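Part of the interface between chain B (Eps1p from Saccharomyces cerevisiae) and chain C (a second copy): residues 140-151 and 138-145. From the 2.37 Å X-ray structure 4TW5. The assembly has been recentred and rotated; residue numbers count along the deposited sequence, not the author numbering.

Chain B, residues 140-151: GFDFLELIAGKA
Chain C 138-145: LEGFDFLE

Two copies of the same helix can meet through the same residue without using it in the same way, and this contact between two Eps1p chains is a small, apolar helix-to-helix crossing of that kind, with no hydrogen bond or salt bridge passing between the stretches.

In chain B the helix begins at G140(B) with regular phi/psi values near -60/-45 and i-to-i+4 bonds such as E145(B) N to F141(B) O, 3.0 Å. It widens into a pi-type turn at 146-150, where K150(B) N reaches E145(B) O at 3.2 Å. G149(B) there takes phi/psi of 107/16, at which a side chain would jam against the preceding carbonyl oxygen. The chain C helix starts at G140(C), after an extended E139(C) (-76/164) in the N-cap position; E139(C) N donates to D142(C) OD2 at 2.9 Å, securing the first turn. The axes approach to 8.8 Å, and their N-to-C directions diverge by 71°, a signed crossing angle of -71°.

The register centres on the two copies of F141, whose CA atoms lie 4.5 Å apart. G140(C) lies beside this approach, with its C 4.3 Å from F141(B) CB; an ideal CB on that glycine would sit 3.8 Å from F141(B) CB, in contact and not in collision. The two phenylalanines then part company. Both CA-to-CB bonds point toward the partner stretch, but F141(B) adopts chi1 of 90° (p) and its end leads away, whereas F141(C), with chi1 t and chi2 83°, extends along the chain B helix, from L144(B) toward A148(B), and buries 118 Å², the largest share of any residue here.

L144(B), in the m,t rotamer, supplies the tightest packing: its CD1 lies 3.4 Å from F141(C) CB, while its CB stands 4.1 Å from the F141(C) ring centroid, 29° off the normal, in an off-centre CH-pi contact. A turn further on, A148(B) CB comes within 4.2 Å of F141(C) CZ. In the reciprocal pairing, F141(B) CD1 touches L144(C) CD1 at 3.7 Å; L144(C) is also m,t, so the same leucine rotamer serves two different ring placements.

The charged residues add contacts without any polar bond between the stretches. E145(B) CG meets the edge of the F141(C) ring, 3.9 Å from F141(C) CE1, and the extended K150(B) (m,t,t,t) brings NZ to 4.4 Å from that same CE1. The charges pair within chain B, through a salt bridge of 3.4 Å between K150(B) NZ and E145(B) OE2 whose hydrogen bond is weak. L144(B) CD1 also lies 3.5 Å from E139(C) OE1.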

# COMPACT_ATOMS: atom_id res chain seq x y z
N GLY B 140 12.02 -2.05 -9.00
CA GLY B 140 12.91 -1.57 -10.03
C GLY B 140 12.99 -0.06 -10.14
O GLY B 140 14.09 0.50 -10.21
N PHE B 141 11.83 0.60 -10.15
CA PHE B 141 11.78 2.05 -10.21
C PHE B 141 12.43 2.69 -8.98
O PHE B 141 13.14 3.69 -9.13
CB PHE B 141 10.33 2.53 -10.41
CG PHE B 141 9.58 2.77 -9.15
CD1 PHE B 141 9.64 4.03 -8.53
CD2 PHE B 141 8.80 1.77 -8.58
CE1 PHE B 141 8.95 4.26 -7.36
CE2 PHE B 141 8.11 1.99 -7.40
CZ PHE B 141 8.18 3.25 -6.79
N ASP B 142 12.20 2.15 -7.78
CA ASP B 142 12.87 2.70 -6.59
C ASP B 142 14.39 2.66 -6.74
O ASP B 142 15.10 3.65 -6.46
CB ASP B 142 12.50 1.94 -5.33
CG ASP B 142 11.07 2.14 -4.91
OD1 ASP B 142 10.60 3.30 -4.91
OD2 ASP B 142 10.40 1.13 -4.57
N PHE B 143 14.89 1.51 -7.20
CA PHE B 143 16.32 1.35 -7.32
C PHE B 143 16.92 2.27 -8.39
O PHE B 143 18.01 2.80 -8.20
CB PHE B 143 16.69 -0.11 -7.63
CG PHE B 143 18.18 -0.30 -7.80
CD1 PHE B 143 19.01 -0.39 -6.69
CD2 PHE B 143 18.76 -0.27 -9.05
CE1 PHE B 143 20.39 -0.51 -6.84
CE2 PHE B 143 20.13 -0.38 -9.20
CZ PHE B 143 20.94 -0.50 -8.10
N LEU B 144 16.19 2.48 -9.49
CA LEU B 144 16.72 3.30 -10.58
C LEU B 144 16.72 4.77 -10.17
O LEU B 144 17.60 5.53 -10.60
CB LEU B 144 15.94 3.09 -11.90
CG LEU B 144 16.08 1.74 -12.65
CD1 LEU B 144 15.35 1.76 -13.98
CD2 LEU B 144 17.52 1.30 -12.86
N GLU B 145 15.73 5.17 -9.37
CA GLU B 145 15.73 6.52 -8.80
C GLU B 145 16.98 6.71 -7.96
O GLU B 145 17.66 7.70 -8.10
CB GLU B 145 14.47 6.77 -7.97
CG GLU B 145 13.19 6.75 -8.81
CD GLU B 145 12.21 7.85 -8.49
OE1 GLU B 145 11.78 7.92 -7.33
OE2 GLU B 145 11.84 8.61 -9.42
N LEU B 146 17.31 5.74 -7.11
CA LEU B 146 18.52 5.86 -6.30
C LEU B 146 19.75 6.05 -7.20
O LEU B 146 20.61 6.89 -6.92
CB LEU B 146 18.73 4.64 -5.41
CG LEU B 146 17.73 4.25 -4.33
CD1 LEU B 146 18.19 2.98 -3.63
CD2 LEU B 146 17.53 5.38 -3.33
N ILE B 147 19.80 5.31 -8.30
CA ILE B 147 21.01 5.31 -9.11
C ILE B 147 21.05 6.51 -10.08
O ILE B 147 22.13 6.95 -10.52
CB ILE B 147 21.14 3.96 -9.86
CG1 ILE B 147 21.98 3.00 -9.01
CG2 ILE B 147 21.69 4.12 -11.26
CD1 ILE B 147 23.41 3.47 -8.81
N ALA B 148 19.89 7.12 -10.32
CA ALA B 148 19.83 8.37 -11.08
C ALA B 148 20.30 9.55 -10.24
O ALA B 148 20.44 10.67 -10.74
CB ALA B 148 18.41 8.62 -11.58
N GLY B 149 20.56 9.29 -8.96
CA GLY B 149 21.16 10.28 -8.09
C GLY B 149 20.22 10.87 -7.07
O GLY B 149 20.52 11.90 -6.46
N LYS B 150 19.08 10.22 -6.85
CA LYS B 150 18.07 10.78 -5.95
C LYS B 150 18.23 10.31 -4.49
O LYS B 150 17.54 10.79 -3.60
CB LYS B 150 16.70 10.44 -6.53
CG LYS B 150 16.58 10.97 -7.97
CD LYS B 150 15.22 10.73 -8.60
CE LYS B 150 15.20 11.25 -10.04
NZ LYS B 150 13.88 11.06 -10.72
N ALA B 151 19.15 9.38 -4.23
CA ALA B 151 19.53 9.03 -2.86
C ALA B 151 20.24 10.22 -2.18
O ALA B 151 21.07 10.87 -2.79
CB ALA B 151 20.42 7.80 -2.84
N LEU C 138 9.21 -0.37 -22.09
CA LEU C 138 9.33 0.61 -21.01
C LEU C 138 9.50 -0.03 -19.64
O LEU C 138 8.66 -0.80 -19.17
CB LEU C 138 8.12 1.55 -20.95
CG LEU C 138 7.63 2.36 -22.14
CD1 LEU C 138 6.35 3.11 -21.72
CD2 LEU C 138 8.72 3.33 -22.66
N GLU C 139 10.59 0.29 -18.97
CA GLU C 139 10.69 -0.06 -17.57
C GLU C 139 9.84 0.89 -16.75
O GLU C 139 9.42 1.92 -17.26
CB GLU C 139 12.15 -0.05 -17.14
CG GLU C 139 12.92 -1.12 -17.91
CD GLU C 139 14.31 -1.37 -17.38
OE1 GLU C 139 14.70 -0.71 -16.39
OE2 GLU C 139 15.01 -2.23 -17.94
N GLY C 140 9.56 0.52 -15.51
CA GLY C 140 8.67 1.30 -14.65
C GLY C 140 9.17 2.72 -14.53
O GLY C 140 8.43 3.67 -14.76
N PHE C 141 10.47 2.81 -14.28
CA PHE C 141 11.17 4.08 -14.18
C PHE C 141 11.00 4.88 -15.48
O PHE C 141 10.69 6.06 -15.44
CB PHE C 141 12.67 3.85 -13.91
CG PHE C 141 13.47 5.13 -13.82
CD1 PHE C 141 13.50 5.85 -12.63
CD2 PHE C 141 14.14 5.63 -14.92
CE1 PHE C 141 14.22 7.05 -12.54
CE2 PHE C 141 14.85 6.82 -14.84
CZ PHE C 141 14.90 7.53 -13.65
N ASP C 142 11.13 4.21 -16.63
CA ASP C 142 10.96 4.89 -17.91
C ASP C 142 9.58 5.51 -18.03
O ASP C 142 9.44 6.64 -18.51
CB ASP C 142 11.18 3.92 -19.08
CG ASP C 142 12.59 3.38 -19.14
OD1 ASP C 142 13.53 4.16 -18.90
OD2 ASP C 142 12.77 2.17 -19.46
N PHE C 143 8.57 4.77 -17.59
CA PHE C 143 7.20 5.25 -17.65
C PHE C 143 6.94 6.44 -16.71
O PHE C 143 6.07 7.26 -17.00
CB PHE C 143 6.22 4.11 -17.31
CG PHE C 143 4.77 4.54 -17.31
CD1 PHE C 143 4.09 4.75 -18.51
CD2 PHE C 143 4.09 4.73 -16.12
CE1 PHE C 143 2.76 5.15 -18.51
CE2 PHE C 143 2.75 5.11 -16.11
CZ PHE C 143 2.09 5.32 -17.30
N LEU C 144 7.60 6.47 -15.55
CA LEU C 144 7.35 7.54 -14.60
C LEU C 144 7.99 8.80 -15.15
O LEU C 144 7.43 9.86 -15.05
CB LEU C 144 7.85 7.19 -13.18
CG LEU C 144 7.08 6.10 -12.41
CD1 LEU C 144 7.60 5.88 -10.98
CD2 LEU C 144 5.60 6.41 -12.38
N GLU C 145 9.13 8.65 -15.83
CA GLU C 145 9.73 9.76 -16.53
C GLU C 145 8.74 10.35 -17.54
O GLU C 145 8.55 11.58 -17.56
CB GLU C 145 11.03 9.31 -17.21
CG GLU C 145 12.06 8.89 -16.17
CD GLU C 145 13.43 9.51 -16.41
OE1 GLU C 145 14.03 9.24 -17.47
OE2 GLU C 145 13.87 10.29 -15.54